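Local coordinates for glycerate dehydrogenase related protein (Thermoplasma acidophilum, PDB 3GVX), which is a D-isomer specific 2-hydroxyacid dehydrogenase relative that probably uses NAD(P)H to reduce glyoxylate or hydroxypyruvate to the corresponding hydroxyacid, at residues Arg147-Thr152 with Ala168-Gln173; Ala209-Val214 with Val235-Pro240. All coordinates share one frame; numbering follows the deposited sequence.

Interaction 1 (Arg147-Thr152 with Ala168-Gln173); sequences RVIAYT and ADLFRQ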
# COMPACT_ATOMS: atom_id res chain seq x y z
N ARG B 147 -2.03 -2.17 -13.08
CA ARG B 147 -1.68 -3.02 -14.20
C ARG B 147 -0.15 -3.05 -14.12
O ARG B 147 0.46 -2.03 -13.80
CB ARG B 147 -2.16 -2.35 -15.50
CG ARG B 147 -1.77 -3.04 -16.78
CD ARG B 147 -2.24 -2.20 -17.99
NE ARG B 147 -2.09 -2.93 -19.24
CZ ARG B 147 -2.66 -4.10 -19.49
NH1 ARG B 147 -3.43 -4.68 -18.58
NH2 ARG B 147 -2.44 -4.71 -20.66
N VAL B 148 0.47 -4.18 -14.40
CA VAL B 148 1.92 -4.26 -14.29
C VAL B 148 2.68 -4.55 -15.57
O VAL B 148 2.39 -5.50 -16.29
CB VAL B 148 2.32 -5.28 -13.19
CG1 VAL B 148 3.82 -5.46 -13.16
CG2 VAL B 148 1.80 -4.78 -11.83
N ILE B 149 3.66 -3.70 -15.84
CA ILE B 149 4.50 -3.84 -17.00
C ILE B 149 5.91 -4.09 -16.50
O ILE B 149 6.41 -3.39 -15.61
CB ILE B 149 4.42 -2.57 -17.87
CG1 ILE B 149 2.99 -2.45 -18.41
CG2 ILE B 149 5.45 -2.64 -19.01
CD1 ILE B 149 2.54 -1.05 -18.66
N ALA B 150 6.53 -5.12 -17.04
CA ALA B 150 7.86 -5.45 -16.60
C ALA B 150 8.86 -5.50 -17.71
O ALA B 150 8.58 -5.90 -18.84
CB ALA B 150 7.84 -6.78 -15.86
N TYR B 151 10.04 -5.03 -17.37
CA TYR B 151 11.12 -5.07 -18.29
C TYR B 151 12.14 -5.93 -17.59
O TYR B 151 12.69 -5.54 -16.56
CB TYR B 151 11.70 -3.69 -18.53
CG TYR B 151 13.03 -3.82 -19.21
CD1 TYR B 151 13.12 -4.17 -20.55
CD2 TYR B 151 14.19 -3.75 -18.47
CE1 TYR B 151 14.35 -4.46 -21.14
CE2 TYR B 151 15.43 -4.03 -19.05
CZ TYR B 151 15.50 -4.38 -20.38
OH TYR B 151 16.73 -4.66 -20.94
N THR B 152 12.39 -7.11 -18.14
CA THR B 152 13.32 -7.99 -17.48
C THR B 152 14.13 -8.94 -18.32
O THR B 152 13.78 -9.30 -19.44
CB THR B 152 12.64 -8.87 -16.45
OG1 THR B 152 13.62 -9.63 -15.75
CG2 THR B 152 11.67 -9.82 -17.14
N ALA B 168 12.82 1.90 -22.79
CA ALA B 168 12.09 3.02 -23.39
C ALA B 168 10.65 2.60 -23.61
O ALA B 168 9.73 3.37 -23.39
CB ALA B 168 12.75 3.45 -24.72
N ASP B 169 10.46 1.36 -24.04
CA ASP B 169 9.12 0.84 -24.27
C ASP B 169 8.35 0.76 -22.95
O ASP B 169 7.15 0.99 -22.91
CB ASP B 169 9.18 -0.53 -24.94
CG ASP B 169 7.82 -1.20 -25.05
OD1 ASP B 169 6.85 -0.53 -25.46
OD2 ASP B 169 7.71 -2.41 -24.74
N LEU B 170 9.06 0.45 -21.87
CA LEU B 170 8.45 0.37 -20.54
C LEU B 170 7.98 1.75 -20.11
O LEU B 170 6.84 1.92 -19.69
CB LEU B 170 9.45 -0.20 -19.52
CG LEU B 170 8.91 -0.36 -18.09
CD1 LEU B 170 8.21 -1.72 -17.92
CD2 LEU B 170 10.09 -0.24 -17.13
N PHE B 171 8.86 2.74 -20.20
CA PHE B 171 8.49 4.11 -19.84
C PHE B 171 7.28 4.58 -20.62
O PHE B 171 6.42 5.29 -20.10
CB PHE B 171 9.65 5.08 -20.09
CG PHE B 171 10.64 5.15 -18.96
CD1 PHE B 171 11.31 4.02 -18.53
CD2 PHE B 171 10.86 6.34 -18.27
CE1 PHE B 171 12.18 4.07 -17.44
CE2 PHE B 171 11.73 6.40 -17.18
CZ PHE B 171 12.39 5.25 -16.77
N ARG B 172 7.20 4.16 -21.87
CA ARG B 172 6.10 4.55 -22.73
C ARG B 172 4.74 4.01 -22.31
O ARG B 172 3.72 4.60 -22.63
CB ARG B 172 6.39 4.13 -24.17
CG ARG B 172 7.37 5.03 -24.90
CD ARG B 172 7.12 4.92 -26.40
NE ARG B 172 7.58 3.65 -26.95
CZ ARG B 172 8.85 3.38 -27.22
NH1 ARG B 172 9.79 4.28 -26.99
NH2 ARG B 172 9.18 2.19 -27.73
N GLN B 173 4.73 2.89 -21.60
CA GLN B 173 3.47 2.29 -21.16
C GLN B 173 3.22 2.50 -19.68
O GLN B 173 2.28 1.95 -19.13
CB GLN B 173 3.49 0.78 -21.43
CG GLN B 173 3.74 0.38 -22.85
CD GLN B 173 3.78 -1.13 -23.00
OE1 GLN B 173 2.77 -1.80 -22.84
NE2 GLN B 173 4.96 -1.67 -23.30
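L170 holds CG anti to its backbone N (chi1 -179°) and I149 keeps CG1 beside its own N (chi1 -65°); these are the carbons that carry the CD1 methyl each residue uses in the contact. This is strand-helix packing in a Rossmann-type domain: strand 147-151 is next to the edge strand of the parallel sheet, and helix 168-172 lies over it almost antiparallel, at 168°, with the axes 8.5 Å apart. L170 plugs the gap. Its CD1 comes down over the strand backbone, 3.4 Å from I149 O and 3.8 Å from Y151 N, while its side chain slides past that of I149 in the opposite direction; the modelled approach of I149 CG2 to that methyl is too short to trust. Y151 offers only its CB, 4.1 Å from L170 CD2, because its ring turns away from the helix towards S164 and L128. That strand end lies near the glycine-rich GxGxxG turn, as expected for a dinucleotide-binding fold, where this strand probably borders the cofactor.

Farther down the strand, I149 CD1 meets Q173 CB at 3.5 Å, the two side chains crossing at about a right angle. V162, from the neighbouring edge strand, touches both residues. Beyond CG the Q173 chain runs extended, and its NE2 lies against D169, whose OD2 accepts the backbone N of E165. There Q173 NE2 gives weak hydrogen bonds to D169 O, at 3.5 Å, and to D169 OD1, at 3.1 Å.

Interaction 2 (Ala209-Val214 with Val235-Pro240); sequences ARADVV and VWWNEP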
# COMPACT_ATOMS: atom_id res chain seq x y z
N ALA B 209 16.84 0.80 -6.18
CA ALA B 209 17.97 -0.00 -6.62
C ALA B 209 19.28 0.67 -6.20
O ALA B 209 19.67 0.63 -5.05
CB ALA B 209 17.92 -0.19 -8.14
N ARG B 210 19.92 1.33 -7.15
CA ARG B 210 21.16 2.02 -6.87
C ARG B 210 21.16 3.35 -7.59
O ARG B 210 20.64 3.46 -8.70
CB ARG B 210 22.34 1.16 -7.31
CG ARG B 210 22.56 -0.08 -6.45
CD ARG B 210 23.28 0.32 -5.17
NE ARG B 210 22.59 -0.12 -3.96
CZ ARG B 210 22.83 -1.26 -3.31
NH1 ARG B 210 23.76 -2.09 -3.76
NH2 ARG B 210 22.14 -1.57 -2.22
N ALA B 211 21.73 4.36 -6.94
CA ALA B 211 21.80 5.68 -7.52
C ALA B 211 22.53 5.65 -8.87
O ALA B 211 22.11 6.32 -9.82
CB ALA B 211 22.48 6.64 -6.55
N ASP B 212 23.58 4.85 -8.98
CA ASP B 212 24.33 4.81 -10.23
C ASP B 212 23.67 4.20 -11.44
O ASP B 212 24.21 4.28 -12.54
CB ASP B 212 25.72 4.22 -9.97
CG ASP B 212 26.58 5.15 -9.14
OD1 ASP B 212 26.70 6.33 -9.52
OD2 ASP B 212 27.11 4.73 -8.09
N VAL B 213 22.50 3.59 -11.26
CA VAL B 213 21.80 3.05 -12.41
C VAL B 213 21.21 4.28 -13.09
O VAL B 213 20.72 4.22 -14.22
CB VAL B 213 20.67 2.06 -11.99
CG1 VAL B 213 19.88 1.62 -13.22
CG2 VAL B 213 21.28 0.85 -11.27
N VAL B 214 21.27 5.40 -12.38
CA VAL B 214 20.77 6.66 -12.91
C VAL B 214 21.85 7.73 -13.08
O VAL B 214 22.67 7.98 -12.19
CB VAL B 214 19.64 7.27 -12.03
CG1 VAL B 214 19.27 8.67 -12.55
CG2 VAL B 214 18.42 6.35 -12.04
N VAL B 235 17.79 5.94 -2.58
CA VAL B 235 19.23 5.92 -2.78
C VAL B 235 19.73 7.14 -3.53
O VAL B 235 19.18 7.54 -4.55
CB VAL B 235 19.68 4.68 -3.55
CG1 VAL B 235 19.25 3.42 -2.82
CG2 VAL B 235 19.14 4.74 -4.97
N TRP B 236 20.79 7.73 -3.01
CA TRP B 236 21.35 8.91 -3.64
C TRP B 236 22.79 8.65 -4.07
O TRP B 236 23.41 7.72 -3.58
CB TRP B 236 21.26 10.08 -2.66
CG TRP B 236 21.42 11.36 -3.33
CD1 TRP B 236 22.56 12.10 -3.39
CD2 TRP B 236 20.44 12.07 -4.09
NE1 TRP B 236 22.35 13.23 -4.13
CE2 TRP B 236 21.06 13.23 -4.58
CE3 TRP B 236 19.10 11.83 -4.41
CZ2 TRP B 236 20.39 14.17 -5.36
CZ3 TRP B 236 18.43 12.76 -5.19
CH2 TRP B 236 19.08 13.91 -5.66
N TRP B 237 23.33 9.46 -4.97
CA TRP B 237 24.70 9.23 -5.37
C TRP B 237 25.64 9.59 -4.24
O TRP B 237 25.38 10.49 -3.43
CB TRP B 237 25.04 10.00 -6.65
CG TRP B 237 24.12 9.71 -7.78
CD1 TRP B 237 24.32 8.83 -8.80
CD2 TRP B 237 22.84 10.30 -7.99
NE1 TRP B 237 23.24 8.84 -9.64
CE2 TRP B 237 22.32 9.74 -9.18
CE3 TRP B 237 22.09 11.27 -7.31
CZ2 TRP B 237 21.06 10.09 -9.68
CZ3 TRP B 237 20.85 11.61 -7.81
CH2 TRP B 237 20.35 11.03 -8.99
N ASN B 238 26.74 8.85 -4.22
CA ASN B 238 27.82 8.96 -3.25
C ASN B 238 27.40 8.41 -1.90
O ASN B 238 27.83 7.32 -1.54
CB ASN B 238 28.33 10.40 -3.15
CG ASN B 238 28.77 10.93 -4.50
OD1 ASN B 238 29.29 10.17 -5.34
ND2 ASN B 238 28.58 12.23 -4.73
N GLU B 239 26.56 9.11 -1.15
CA GLU B 239 26.15 8.59 0.16
C GLU B 239 27.36 8.16 0.99
O GLU B 239 28.12 7.29 0.60
CB GLU B 239 25.28 7.34 0.00
CG GLU B 239 23.88 7.52 -0.53
CD GLU B 239 23.15 6.18 -0.59
OE1 GLU B 239 23.25 5.41 0.39
OE2 GLU B 239 22.50 5.88 -1.61
N PRO B 240 27.56 8.79 2.14
CA PRO B 240 26.71 9.84 2.70
C PRO B 240 26.97 11.29 2.26
O PRO B 240 26.21 12.18 2.64
CB PRO B 240 26.84 9.62 4.22
CG PRO B 240 28.11 8.89 4.38
CD PRO B 240 28.10 7.95 3.22
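W237 lays its indole beside A211, D212 and V214, joining two loops at the carboxyl ends of adjacent strands of the Rossmann-type sheet, 204-207 and 230-233. From CB, the ring starts with CG anti to the carbonyl carbon (chi1 -55°), and CG already lies 3.7 Å from A211 CB, the methyl that sits over the five-membered ring as a CH-pi contact. Next comes CD1, which meets D212 OD1 at the ring edge at 3.5 Å, the carboxylate turned 64° from the indole plane. NE1 then donates to V214 O at 2.8 Å and 154°, with the carbonyl oxygen close to the ring plane. This bond and the methyl over the face together fix how the indole is rotated. On the benzo side, CZ2 packs on V214 CG1 at 3.7 Å, and at the far end CZ3 stands 3.4 Å above the plane of the W236 ring, over its rim and not its centre.

A211 CB faces both the W237 ring and the W236 backbone, 3.2 Å from W236 C. V235 rests CG1 on A209 O. R210, E239 and H255 are placed much like the Arg-Glu-His group of this dehydrogenase family, consistent with its substrate-carboxylate arginine and His-Glu proton relay; H255 makes weak hydrogen bonds to both R210 and E239. F112 of the second subunit packs on E239 and P240, and E239 OE2 accepts W236 N. The other branch of V235, CG2, takes the crowded position between backbone N and carbonyl carbon and reaches A211 N at 3.3 Å.

Interactions 1 and 2 follow one another along the chain and belong to the same Rossmann-type sheet of seven parallel strands. Their centres are 22 Å apart and their nearest atoms about 8 Å, so they do not touch. Interaction 1 lies towards one edge, where strand 147-151 is covered by the helix that leads into strand 176-179. Interaction 2 lies in the other half, above the carboxyl ends of strands 204-207 and 230-233. Strands 124-128 and 176-179 separate the two places in the sheet. The first contact thus helps build the half that in this fold usually holds the adenosine part of the cofactor, and the second shapes loops beside the likely active site and the subunit interface.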